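Local coordinates for PAC2 family protein (PDB 2WAM) that is of unknown function but belongs to the PAC2 family and represents a duplicated gene family of actinobacteria, at residues P54-S59 / D94-A99; R83-H88 / A252-L257; A99-D104 / E157-A162; M193-N198 / S204-S209; P242-Q247 / Q297-L302. All blocks are in the same frame, centred on the assembly; numbering follows the deposited sequence.

Interaction 1: P54-S59 / D94-A99; sequences PAPQLS and DTELVA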
# COMPACT_ATOMS: atom_id res chain seq x y z
N PRO A 54 2.92 -24.36 -2.35
CA PRO A 54 4.25 -24.31 -2.99
C PRO A 54 4.26 -24.76 -4.45
O PRO A 54 3.40 -25.50 -4.91
CB PRO A 54 5.05 -25.33 -2.18
CG PRO A 54 4.03 -26.36 -1.77
CD PRO A 54 2.71 -25.63 -1.62
N ALA A 55 5.27 -24.30 -5.17
CA ALA A 55 5.50 -24.74 -6.53
C ALA A 55 6.00 -26.18 -6.52
O ALA A 55 6.63 -26.61 -5.54
CB ALA A 55 6.52 -23.82 -7.21
N PRO A 56 5.74 -26.91 -7.60
CA PRO A 56 6.22 -28.29 -7.77
C PRO A 56 7.74 -28.31 -7.84
O PRO A 56 8.37 -27.25 -7.90
CB PRO A 56 5.64 -28.70 -9.14
CG PRO A 56 4.61 -27.66 -9.48
CD PRO A 56 5.07 -26.41 -8.81
N GLN A 57 8.32 -29.50 -7.84
CA GLN A 57 9.74 -29.65 -8.13
C GLN A 57 9.95 -29.28 -9.59
O GLN A 57 9.22 -29.76 -10.46
CB GLN A 57 10.18 -31.10 -7.87
CG GLN A 57 11.64 -31.38 -8.19
CD GLN A 57 12.57 -30.52 -7.37
OE1 GLN A 57 13.62 -30.07 -7.85
NE2 GLN A 57 12.19 -30.26 -6.12
N LEU A 58 10.93 -28.43 -9.88
CA LEU A 58 11.16 -28.00 -11.26
C LEU A 58 12.51 -28.43 -11.83
O LEU A 58 12.87 -28.09 -12.95
CB LEU A 58 11.00 -26.50 -11.39
CG LEU A 58 9.57 -26.04 -11.14
CD1 LEU A 58 9.48 -24.53 -11.06
CD2 LEU A 58 8.68 -26.59 -12.23
N SER A 59 13.25 -29.20 -11.05
CA SER A 59 14.57 -29.63 -11.46
C SER A 59 14.50 -30.98 -12.17
O SER A 59 13.68 -31.83 -11.83
CB SER A 59 15.50 -29.71 -10.25
OG SER A 59 16.83 -29.45 -10.64
N ASP A 94 0.49 -32.69 -18.19
CA ASP A 94 0.13 -32.37 -16.80
C ASP A 94 0.49 -30.93 -16.48
O ASP A 94 1.63 -30.51 -16.63
CB ASP A 94 0.85 -33.31 -15.82
CG ASP A 94 0.19 -34.69 -15.71
OD1 ASP A 94 -0.89 -34.88 -16.33
OD2 ASP A 94 0.74 -35.57 -15.00
N THR A 95 -0.50 -30.16 -16.03
CA THR A 95 -0.31 -28.72 -15.83
C THR A 95 -0.66 -28.27 -14.42
O THR A 95 -1.74 -28.56 -13.92
CB THR A 95 -1.21 -27.92 -16.79
OG1 THR A 95 -0.80 -28.15 -18.14
CG2 THR A 95 -1.12 -26.45 -16.48
N GLU A 96 0.25 -27.54 -13.79
CA GLU A 96 -0.00 -26.94 -12.49
C GLU A 96 0.18 -25.43 -12.55
O GLU A 96 1.13 -24.93 -13.15
CB GLU A 96 0.95 -27.49 -11.43
CG GLU A 96 0.43 -28.67 -10.65
CD GLU A 96 1.39 -29.07 -9.53
OE1 GLU A 96 2.01 -30.15 -9.64
OE2 GLU A 96 1.54 -28.28 -8.56
N LEU A 97 -0.72 -24.69 -11.91
CA LEU A 97 -0.56 -23.25 -11.80
C LEU A 97 0.56 -22.89 -10.82
O LEU A 97 0.65 -23.43 -9.71
CB LEU A 97 -1.86 -22.60 -11.37
CG LEU A 97 -1.89 -21.08 -11.34
CD1 LEU A 97 -1.86 -20.52 -12.75
CD2 LEU A 97 -3.14 -20.65 -10.62
N VAL A 98 1.44 -21.98 -11.23
CA VAL A 98 2.49 -21.52 -10.36
C VAL A 98 2.19 -20.10 -9.90
O VAL A 98 2.33 -19.79 -8.73
CB VAL A 98 3.88 -21.59 -11.03
CG1 VAL A 98 4.95 -20.86 -10.18
CG2 VAL A 98 4.25 -23.04 -11.29
N ALA A 99 1.76 -19.25 -10.83
CA ALA A 99 1.40 -17.87 -10.50
C ALA A 99 0.30 -17.30 -11.42
O ALA A 99 0.37 -17.44 -12.65
CB ALA A 99 2.64 -16.98 -10.54
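Pro56 and Ala55 lie against Glu96 and Val98 of strand 94-101, at a classic beta bulge in the large mixed sheet. In the bulge Val98 and Ala99 both face Leu133 of the neighbouring strand 131-137. The other segment, 54-59, has no regular secondary structure. It follows the short strand 49-51 and runs past the strand that carries the bulge.

The buried side of the contact is apolar and centres on Val98. Its two methyl groups serve different partners. CG1 is 4.5 Å from Ala55 CB, and CG2 is 4.3 Å from Pro56 CD. Val98 also touches Leu170 and Ala135. Leu58 of the loop also touches Leu170.

The solvent side is formed by the exposed Glu96, whose carboxylate lies alongside the Pro56 ring. The glutamate chain is extended beyond CG, with chi2 at -174°. The side chain and the proline ring slide past each other in opposite directions. Pro54, one residue before Ala55, packs on Ala55 of the second subunit, so this edge of the chain lies near a subunit boundary. Pro56 CG lies 3.3 Å from Glu96 OE2.

Interaction 2: R83-H88 / A252-L257; sequences RLAAAH and AAAQAL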
# COMPACT_ATOMS: atom_id res chain seq x y z
N ARG A 83 -1.89 -18.65 -29.45
CA ARG A 83 -2.96 -19.15 -28.63
C ARG A 83 -3.01 -20.67 -28.74
O ARG A 83 -3.06 -21.38 -27.74
CB ARG A 83 -4.31 -18.53 -29.04
CG ARG A 83 -5.50 -19.07 -28.25
CD ARG A 83 -6.80 -18.40 -28.62
NE ARG A 83 -7.04 -18.31 -30.06
CZ ARG A 83 -7.63 -19.25 -30.81
NH1 ARG A 83 -8.05 -20.39 -30.27
NH2 ARG A 83 -7.82 -19.04 -32.11
N LEU A 84 -2.98 -21.17 -29.97
CA LEU A 84 -3.10 -22.60 -30.23
C LEU A 84 -2.00 -23.42 -29.58
O LEU A 84 -2.26 -24.49 -29.02
CB LEU A 84 -3.14 -22.85 -31.74
CG LEU A 84 -4.39 -22.31 -32.43
CD1 LEU A 84 -4.28 -22.47 -33.94
CD2 LEU A 84 -5.64 -23.00 -31.88
N ALA A 85 -0.77 -22.93 -29.65
CA ALA A 85 0.37 -23.66 -29.11
C ALA A 85 0.29 -23.72 -27.59
O ALA A 85 0.54 -24.77 -27.00
CB ALA A 85 1.69 -23.06 -29.58
N ALA A 86 -0.07 -22.61 -26.96
CA ALA A 86 -0.20 -22.59 -25.51
C ALA A 86 -1.34 -23.50 -25.06
O ALA A 86 -1.23 -24.21 -24.05
CB ALA A 86 -0.41 -21.19 -25.03
N ALA A 87 -2.43 -23.48 -25.81
CA ALA A 87 -3.61 -24.26 -25.45
C ALA A 87 -3.30 -25.74 -25.55
O ALA A 87 -3.79 -26.54 -24.75
CB ALA A 87 -4.81 -23.90 -26.35
N HIS A 88 -2.48 -26.10 -26.53
CA HIS A 88 -2.18 -27.50 -26.74
C HIS A 88 -1.31 -28.07 -25.64
O HIS A 88 -1.60 -29.13 -25.11
CB HIS A 88 -1.54 -27.77 -28.10
CG HIS A 88 -1.23 -29.21 -28.31
ND1 HIS A 88 -2.22 -30.16 -28.48
CD2 HIS A 88 -0.05 -29.89 -28.31
CE1 HIS A 88 -1.66 -31.35 -28.60
NE2 HIS A 88 -0.35 -31.21 -28.50
N ALA A 252 -0.93 -25.75 -38.05
CA ALA A 252 0.37 -26.08 -38.61
C ALA A 252 1.45 -25.16 -38.05
O ALA A 252 2.54 -25.60 -37.70
CB ALA A 252 0.34 -25.99 -40.13
N ALA A 253 1.13 -23.87 -37.97
CA ALA A 253 2.09 -22.89 -37.50
C ALA A 253 2.39 -23.06 -36.00
O ALA A 253 3.52 -22.85 -35.56
CB ALA A 253 1.62 -21.49 -37.82
N ALA A 254 1.37 -23.47 -35.23
CA ALA A 254 1.56 -23.80 -33.82
C ALA A 254 2.41 -25.06 -33.67
O ALA A 254 3.33 -25.12 -32.86
CB ALA A 254 0.21 -23.99 -33.12
N GLN A 255 2.12 -26.07 -34.48
CA GLN A 255 2.94 -27.28 -34.47
C GLN A 255 4.41 -26.97 -34.78
O GLN A 255 5.31 -27.45 -34.10
CB GLN A 255 2.37 -28.31 -35.43
CG GLN A 255 3.20 -29.55 -35.51
CD GLN A 255 2.73 -30.48 -36.61
OE1 GLN A 255 1.64 -30.33 -37.15
NE2 GLN A 255 3.56 -31.45 -36.94
N ALA A 256 4.66 -26.16 -35.81
CA ALA A 256 6.03 -25.79 -36.14
C ALA A 256 6.72 -25.14 -34.94
O ALA A 256 7.84 -25.50 -34.58
CB ALA A 256 6.07 -24.88 -37.35
N LEU A 257 6.05 -24.17 -34.32
CA LEU A 257 6.60 -23.53 -33.13
C LEU A 257 6.96 -24.57 -32.06
O LEU A 257 8.08 -24.62 -31.58
CB LEU A 257 5.64 -22.50 -32.55
CG LEU A 257 5.55 -21.16 -33.29
CD1 LEU A 257 4.42 -20.28 -32.76
CD2 LEU A 257 6.87 -20.45 -33.19
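Leu84 and Ala85 of helix 81-92 meet Ala254 of helix 251-265 in a close helix-helix packing within the alpha/beta fold. Two of the three touching residues are alanines, and the backbones come close together. The CA atoms of Ala85 and Ala254 are 4.9 Å apart.

Leu84 shows how the contact fades along a side chain. Its CB lies 3.8 Å from Ala254 CB, and this is where it touches the second helix segment. CG stands anti to the carbonyl carbon, beside the backbone N, with chi1 at -67°. That turn leads CG and the methyl groups away from Ala254. The side chain packs instead on Asp249, in the loop before helix 251-265. Asp249 also receives a salt bridge from Arg83 NH2, so two neighbouring residues of helix 81-92 meet it.

Ala85 continues the seam and also touches Leu258. On helix 251-265, Ala253 and Leu257 rest on strand 234-242, which places this helix directly on the sheet. The contact comes down to one methyl group. Ala254 CB sits 3.8 Å from the backbone N of Ala85 and 3.9 Å from Ala85 CB.

Interaction 3: A99-D104 / E157-A162; sequences ASFAID and ERFITA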
# COMPACT_ATOMS: atom_id res chain seq x y z
N ALA A 99 1.76 -19.25 -10.83
CA ALA A 99 1.40 -17.87 -10.50
C ALA A 99 0.30 -17.30 -11.42
O ALA A 99 0.37 -17.44 -12.65
CB ALA A 99 2.64 -16.98 -10.54
N SER A 100 -0.72 -16.69 -10.82
CA SER A 100 -1.73 -15.96 -11.58
C SER A 100 -1.34 -14.51 -11.58
O SER A 100 -1.23 -13.90 -10.52
CB SER A 100 -3.12 -16.06 -10.95
OG SER A 100 -3.39 -17.36 -10.49
N PHE A 101 -1.15 -13.94 -12.76
CA PHE A 101 -0.89 -12.51 -12.83
C PHE A 101 -2.20 -11.72 -12.74
O PHE A 101 -3.28 -12.22 -13.04
CB PHE A 101 -0.06 -12.16 -14.05
CG PHE A 101 1.36 -12.65 -13.95
CD1 PHE A 101 1.68 -13.96 -14.31
CD2 PHE A 101 2.36 -11.82 -13.49
CE1 PHE A 101 2.98 -14.41 -14.20
CE2 PHE A 101 3.67 -12.27 -13.39
CZ PHE A 101 3.98 -13.57 -13.74
N ALA A 102 -2.08 -10.49 -12.26
CA ALA A 102 -3.22 -9.61 -12.08
C ALA A 102 -3.64 -9.01 -13.42
O ALA A 102 -3.46 -7.82 -13.69
CB ALA A 102 -2.85 -8.50 -11.08
N ILE A 103 -4.20 -9.85 -14.28
CA ILE A 103 -4.62 -9.41 -15.60
C ILE A 103 -5.62 -8.25 -15.47
O ILE A 103 -5.58 -7.30 -16.25
CB ILE A 103 -5.16 -10.59 -16.46
CG1 ILE A 103 -5.44 -10.18 -17.91
CG2 ILE A 103 -6.40 -11.18 -15.83
CD1 ILE A 103 -4.32 -9.39 -18.58
N ASP A 104 -6.50 -8.31 -14.46
CA ASP A 104 -7.43 -7.21 -14.21
C ASP A 104 -6.75 -5.84 -13.99
O ASP A 104 -7.35 -4.80 -14.27
CB ASP A 104 -8.37 -7.53 -13.06
CG ASP A 104 -9.56 -6.55 -12.97
OD1 ASP A 104 -10.30 -6.42 -13.97
OD2 ASP A 104 -9.75 -5.93 -11.90
N GLU A 157 7.31 -2.96 -17.53
CA GLU A 157 8.56 -3.10 -16.80
C GLU A 157 8.32 -3.86 -15.51
O GLU A 157 9.00 -4.84 -15.21
CB GLU A 157 9.22 -1.75 -16.54
CG GLU A 157 9.69 -1.02 -17.81
CD GLU A 157 10.78 -1.76 -18.60
OE1 GLU A 157 11.03 -1.38 -19.76
OE2 GLU A 157 11.41 -2.70 -18.07
N ARG A 158 7.32 -3.42 -14.76
CA ARG A 158 6.99 -4.09 -13.51
C ARG A 158 6.68 -5.58 -13.77
O ARG A 158 7.16 -6.46 -13.06
CB ARG A 158 5.83 -3.38 -12.83
CG ARG A 158 5.61 -3.78 -11.40
CD ARG A 158 4.78 -2.75 -10.70
NE ARG A 158 3.83 -3.37 -9.80
CZ ARG A 158 2.73 -2.77 -9.35
NH1 ARG A 158 2.45 -1.53 -9.73
NH2 ARG A 158 1.91 -3.42 -8.53
N PHE A 159 5.89 -5.83 -14.81
CA PHE A 159 5.53 -7.18 -15.22
C PHE A 159 6.75 -8.03 -15.56
O PHE A 159 6.92 -9.13 -15.03
CB PHE A 159 4.56 -7.12 -16.41
CG PHE A 159 4.33 -8.45 -17.06
CD1 PHE A 159 4.72 -8.68 -18.37
CD2 PHE A 159 3.74 -9.49 -16.35
CE1 PHE A 159 4.51 -9.90 -18.97
CE2 PHE A 159 3.53 -10.72 -16.94
CZ PHE A 159 3.91 -10.93 -18.26
N ILE A 160 7.59 -7.52 -16.47
CA ILE A 160 8.80 -8.22 -16.87
C ILE A 160 9.74 -8.53 -15.69
O ILE A 160 10.26 -9.64 -15.56
CB ILE A 160 9.56 -7.43 -17.94
CG1 ILE A 160 8.79 -7.48 -19.27
CG2 ILE A 160 10.96 -7.98 -18.12
CD1 ILE A 160 9.12 -6.32 -20.20
N THR A 161 9.94 -7.55 -14.81
CA THR A 161 10.75 -7.78 -13.63
C THR A 161 10.21 -8.94 -12.79
O THR A 161 10.97 -9.82 -12.38
CB THR A 161 10.85 -6.52 -12.77
OG1 THR A 161 11.60 -5.53 -13.47
CG2 THR A 161 11.53 -6.83 -11.44
N ALA A 162 8.91 -8.93 -12.54
CA ALA A 162 8.27 -10.03 -11.81
C ALA A 162 8.52 -11.40 -12.46
O ALA A 162 8.81 -12.36 -11.77
CB ALA A 162 6.77 -9.77 -11.64
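Phe101 and Phe159 form a T-shaped aromatic pair in a buried contact between the end of strand 94-101 and helix 156-169. The edge of Phe159 points at one face of Phe101. The ring centroids are 5.3 Å apart and the planes meet at 77°. The approach is off-centre. Phe159 CE2 stands over the rim of the Phe101 face, 3.8 Å from Phe101 CD2, and the neighbouring Phe159 CD2 also reaches that side of the ring. CD2 of Phe101 in turn lies in the plane of the Phe159 ring.

Phe159 has CG anti to the backbone N (chi1 170°), which swings its ring from the flank of the helix toward the strand. Ala162, three residues on from Phe159, meets the edge of the Phe101 ring, with its CB 4.3 Å from Phe101 CE2.

Just beyond the rings the chain turns through an inverse gamma turn centred on Ala102. Asp104 then hydrogen-bonds the backbone N of Glu157 and Arg158 of the third subunit. Arg158 of this chain forms a salt bridge with Glu105 of the fourth subunit.

Met48 touches Phe101, Phe159 and Ala162, and Leu131 touches both rings. With these shared neighbours between strand and helix, the aromatic pair belongs to the hydrophobic layer between sheet and covering helix that is typical of alpha/beta folds.

Interaction 4: M193-N198 / S204-S209; sequences MTAHSN and SDFQPS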
# COMPACT_ATOMS: atom_id res chain seq x y z
N MET A 193 10.70 -19.72 -40.58
CA MET A 193 10.74 -19.21 -39.23
C MET A 193 11.96 -18.33 -39.04
O MET A 193 13.04 -18.66 -39.53
CB MET A 193 10.81 -20.40 -38.30
CG MET A 193 10.63 -20.12 -36.85
SD MET A 193 10.37 -21.70 -36.04
CE MET A 193 8.61 -21.91 -36.34
N THR A 194 11.81 -17.21 -38.34
CA THR A 194 12.99 -16.40 -38.02
C THR A 194 13.40 -16.52 -36.54
O THR A 194 12.67 -16.11 -35.63
CB THR A 194 12.89 -14.92 -38.49
OG1 THR A 194 12.14 -14.14 -37.56
CG2 THR A 194 12.25 -14.83 -39.84
N ALA A 195 14.58 -17.08 -36.33
CA ALA A 195 15.12 -17.36 -35.01
C ALA A 195 15.91 -16.18 -34.48
O ALA A 195 16.57 -15.47 -35.24
CB ALA A 195 16.00 -18.59 -35.08
N HIS A 196 15.85 -15.97 -33.17
CA HIS A 196 16.72 -15.02 -32.50
C HIS A 196 17.22 -15.58 -31.17
O HIS A 196 16.55 -16.39 -30.53
CB HIS A 196 16.07 -13.63 -32.33
CG HIS A 196 14.60 -13.67 -32.08
ND1 HIS A 196 14.03 -13.33 -30.87
CD2 HIS A 196 13.57 -14.00 -32.90
CE1 HIS A 196 12.72 -13.45 -30.95
NE2 HIS A 196 12.41 -13.86 -32.17
N SER A 197 18.42 -15.17 -30.78
CA SER A 197 18.99 -15.67 -29.54
C SER A 197 20.19 -14.83 -29.16
O SER A 197 20.74 -14.13 -30.00
CB SER A 197 19.43 -17.13 -29.70
OG SER A 197 20.11 -17.58 -28.55
N ASN A 198 20.57 -14.87 -27.89
CA ASN A 198 21.80 -14.22 -27.48
C ASN A 198 22.92 -15.26 -27.40
O ASN A 198 23.98 -15.00 -26.85
CB ASN A 198 21.66 -13.43 -26.17
CG ASN A 198 21.45 -14.32 -24.96
OD1 ASN A 198 20.96 -15.44 -25.07
ND2 ASN A 198 21.79 -13.80 -23.80
N SER A 204 22.01 -22.23 -34.93
CA SER A 204 22.97 -22.48 -36.00
C SER A 204 22.28 -23.11 -37.21
O SER A 204 22.81 -23.10 -38.32
CB SER A 204 24.09 -23.38 -35.50
OG SER A 204 23.58 -24.45 -34.72
N ASP A 205 21.09 -23.65 -36.97
CA ASP A 205 20.30 -24.29 -38.01
C ASP A 205 19.68 -23.26 -38.94
O ASP A 205 19.18 -23.60 -40.01
CB ASP A 205 19.17 -25.13 -37.38
CG ASP A 205 19.65 -26.49 -36.91
OD1 ASP A 205 18.90 -27.15 -36.15
OD2 ASP A 205 20.76 -26.90 -37.30
N PHE A 206 19.70 -22.00 -38.54
CA PHE A 206 19.00 -20.97 -39.29
C PHE A 206 19.94 -20.04 -40.04
O PHE A 206 21.11 -19.91 -39.70
CB PHE A 206 18.06 -20.18 -38.37
CG PHE A 206 17.02 -21.01 -37.69
CD1 PHE A 206 17.33 -21.74 -36.54
CD2 PHE A 206 15.73 -21.08 -38.18
CE1 PHE A 206 16.38 -22.51 -35.91
CE2 PHE A 206 14.76 -21.85 -37.55
CZ PHE A 206 15.09 -22.57 -36.41
N GLN A 207 19.40 -19.40 -41.07
CA GLN A 207 20.16 -18.46 -41.88
C GLN A 207 19.56 -17.08 -41.74
O GLN A 207 18.53 -16.78 -42.34
CB GLN A 207 20.19 -18.91 -43.34
CG GLN A 207 20.91 -20.23 -43.56
CD GLN A 207 22.40 -20.16 -43.24
OE1 GLN A 207 23.12 -19.29 -43.74
NE2 GLN A 207 22.88 -21.09 -42.42
N PRO A 208 20.19 -16.23 -40.92
CA PRO A 208 19.74 -14.86 -40.72
C PRO A 208 19.39 -14.20 -42.04
O PRO A 208 20.25 -14.03 -42.90
CB PRO A 208 20.95 -14.19 -40.09
CG PRO A 208 21.59 -15.27 -39.31
CD PRO A 208 21.39 -16.53 -40.12
N SER A 209 18.12 -13.86 -42.18
CA SER A 209 17.62 -13.16 -43.35
C SER A 209 17.39 -11.68 -43.02
O SER A 209 16.59 -11.00 -43.67
CB SER A 209 16.32 -13.83 -43.82
OG SER A 209 15.70 -13.13 -44.89
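Ala195 on strand 193-197 and Phe206 in the following loop bring their CA atoms to 6.8 Å, as the chain folds back beside the strand without forming a second one. Both CB atoms point toward the opposite segment.

The main contact is a CH-pi interaction. Ala195 CB sits over one face of the Phe206 ring, 3.8 Å from its centroid and 15° off the ring normal. The methyl is displaced toward the CG and CD1 side of the ring, and its distance to CG is 3.7 Å. In Phe206, chi1 at -59° carries the ring over the strand, and chi2 at 81° turns a face to it. Met193, two residues before Ala195, meets the ring in a different way. Its carbonyl O approaches CD2 obliquely at 3.9 Å. Its CB lies 4.3 Å from CE2, while the rest of the Met193 side chain leads away from the loop.

Strand 193-197 is one of the two outermost strands of the large sheet within this chain, and pairs antiparallel with strand 234-242. Ser197 makes backbone hydrogen bonds to the fourth subunit, and His196 and Pro208 pack on His122 and Thr120 of that subunit. Within the chain, Met193 and Phe206 both touch Gln260 of helix 251-265. Met193 also rests on Phe237 and Val239, so its side chain lies between that helix and strand 234-242.

Interaction 5: P242-Q247 / Q297-L302; sequences PHYLTQ and QVVAAL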
# COMPACT_ATOMS: atom_id res chain seq x y z
N PRO A 242 1.15 -17.55 -43.93
CA PRO A 242 0.65 -16.96 -45.17
C PRO A 242 -0.30 -15.80 -44.84
O PRO A 242 -1.21 -16.01 -44.04
CB PRO A 242 -0.12 -18.12 -45.81
CG PRO A 242 0.58 -19.33 -45.33
CD PRO A 242 1.03 -19.02 -43.93
N HIS A 243 -0.10 -14.63 -45.43
CA HIS A 243 -0.90 -13.47 -45.04
C HIS A 243 -2.40 -13.68 -45.27
O HIS A 243 -3.22 -13.07 -44.59
CB HIS A 243 -0.42 -12.16 -45.69
CG HIS A 243 -0.47 -12.17 -47.18
ND1 HIS A 243 0.67 -12.17 -47.96
CD2 HIS A 243 -1.52 -12.19 -48.04
CE1 HIS A 243 0.32 -12.19 -49.24
NE2 HIS A 243 -1.00 -12.20 -49.31
N TYR A 244 -2.77 -14.57 -46.19
CA TYR A 244 -4.19 -14.86 -46.38
C TYR A 244 -4.80 -15.73 -45.28
O TYR A 244 -6.01 -15.98 -45.27
CB TYR A 244 -4.47 -15.42 -47.78
CG TYR A 244 -3.69 -16.66 -48.17
CD1 TYR A 244 -4.22 -17.94 -47.95
CD2 TYR A 244 -2.44 -16.57 -48.78
CE1 TYR A 244 -3.53 -19.08 -48.33
CE2 TYR A 244 -1.73 -17.71 -49.16
CZ TYR A 244 -2.29 -18.96 -48.93
OH TYR A 244 -1.59 -20.10 -49.29
N LEU A 245 -3.96 -16.18 -44.35
CA LEU A 245 -4.42 -17.04 -43.25
C LEU A 245 -4.31 -16.36 -41.89
O LEU A 245 -4.54 -17.00 -40.86
CB LEU A 245 -3.62 -18.34 -43.22
CG LEU A 245 -3.86 -19.27 -44.41
CD1 LEU A 245 -2.88 -20.47 -44.37
CD2 LEU A 245 -5.32 -19.72 -44.43
N THR A 246 -3.97 -15.08 -41.90
CA THR A 246 -3.66 -14.34 -40.67
C THR A 246 -4.76 -14.39 -39.62
O THR A 246 -4.48 -14.52 -38.42
CB THR A 246 -3.34 -12.87 -40.99
OG1 THR A 246 -2.34 -12.82 -42.01
CG2 THR A 246 -2.81 -12.16 -39.77
N GLN A 247 -6.01 -14.27 -40.05
CA GLN A 247 -7.12 -14.17 -39.11
C GLN A 247 -7.93 -15.46 -38.98
O GLN A 247 -9.12 -15.42 -38.70
CB GLN A 247 -8.04 -12.99 -39.48
CG GLN A 247 -7.33 -11.65 -39.45
CD GLN A 247 -8.30 -10.48 -39.37
OE1 GLN A 247 -9.47 -10.59 -39.74
NE2 GLN A 247 -7.82 -9.34 -38.88
N GLN A 297 -4.66 -18.43 -58.10
CA GLN A 297 -3.58 -17.73 -58.78
C GLN A 297 -2.66 -17.01 -57.80
O GLN A 297 -1.44 -17.11 -57.89
CB GLN A 297 -4.12 -16.75 -59.83
CG GLN A 297 -4.80 -17.43 -61.00
CD GLN A 297 -4.10 -18.72 -61.40
OE1 GLN A 297 -2.89 -18.75 -61.62
NE2 GLN A 297 -4.87 -19.81 -61.49
N VAL A 298 -3.26 -16.27 -56.88
CA VAL A 298 -2.51 -15.63 -55.81
C VAL A 298 -1.51 -16.62 -55.23
O VAL A 298 -0.32 -16.33 -55.13
CB VAL A 298 -3.45 -15.17 -54.68
CG1 VAL A 298 -2.66 -14.61 -53.50
CG2 VAL A 298 -4.45 -14.16 -55.20
N VAL A 299 -2.02 -17.79 -54.86
CA VAL A 299 -1.23 -18.83 -54.21
C VAL A 299 -0.12 -19.31 -55.14
O VAL A 299 1.06 -19.32 -54.77
CB VAL A 299 -2.12 -20.03 -53.77
CG1 VAL A 299 -1.27 -21.23 -53.39
CG2 VAL A 299 -3.03 -19.62 -52.61
N ALA A 300 -0.50 -19.71 -56.35
CA ALA A 300 0.46 -20.16 -57.36
C ALA A 300 1.58 -19.13 -57.56
O ALA A 300 2.76 -19.49 -57.63
CB ALA A 300 -0.24 -20.45 -58.66
N ALA A 301 1.20 -17.86 -57.65
CA ALA A 301 2.19 -16.78 -57.72
C ALA A 301 3.15 -16.83 -56.53
O ALA A 301 4.37 -16.70 -56.71
CB ALA A 301 1.50 -15.44 -57.78
N LEU A 302 2.61 -17.01 -55.32
CA LEU A 302 3.43 -17.10 -54.12
C LEU A 302 4.38 -18.30 -54.18
O LEU A 302 5.57 -18.18 -53.86
CB LEU A 302 2.56 -17.21 -52.87
CG LEU A 302 1.86 -15.97 -52.34
CD1 LEU A 302 0.77 -16.37 -51.35
CD2 LEU A 302 2.86 -15.02 -51.70
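Tyr244 meets Val299 and Leu302 where a 3-10 turn, 243-245, packs against helix 293-315. The turn follows strand 234-242 directly and leads toward helix 251-265. The two aliphatic residues are three positions apart on the helix and touch different parts of the tyrosine.

Leu302 CD1 comes in at the ring edge, near the ring plane, and lies 3.6 Å from Tyr244 CE2. The two side chains slide past each other in opposite directions. Val299 crosses the tyrosine at about a right angle. Its CG2 lies 3.8 Å from Tyr244 CZ and 3.7 Å from Tyr244 OH, so it meets the outer end of the ring.

The next shell positions the tyrosine. With chi1 at 56°, CG lies between the backbone N and the carbonyl carbon, and the ring lies over Pro242. Pro242 CB covers one ring face, 3.7 Å above the plane and offset toward the rim. The hydroxyl group is hydrogen-bonded to His187 ND1, which fixes its far end. Val299 also touches Val289 at the end of helix 272-289, and Leu302 touches Ala184.

The turn itself is closed by its own bonds. Leu245 N donates to Pro242 O, and Thr246 N makes a weak bond to His243 O. The same carbonyl also accepts from Thr246 OG1 at 2.7 Å, with the hydroxyl tilted 34° from the carbonyl plane.

Overall arrangement
Interactions 1 to 4 lie on the large mixed sheet or the helices packed on it; interaction 5 lies beyond, on helix 293-315. Interactions 1 and 3 share Ala99 and use successive parts of strand 94-101, with centres about 17 Å apart. Helix 81-92 of interaction 2 directly precedes that strand. Interaction 2 touches interaction 4: Met193 CE lies 3.9 Å from Leu257 CD2, joining helix 251-265 to the sheet's edge strand. The centre of interaction 5 is about 20 Å from that of interaction 2 and about 41 Å from that of interaction 1, across the centre of the chain. Interactions 3 and 4 both reach the fourth subunit. No active site or ligand is known here to relate them to.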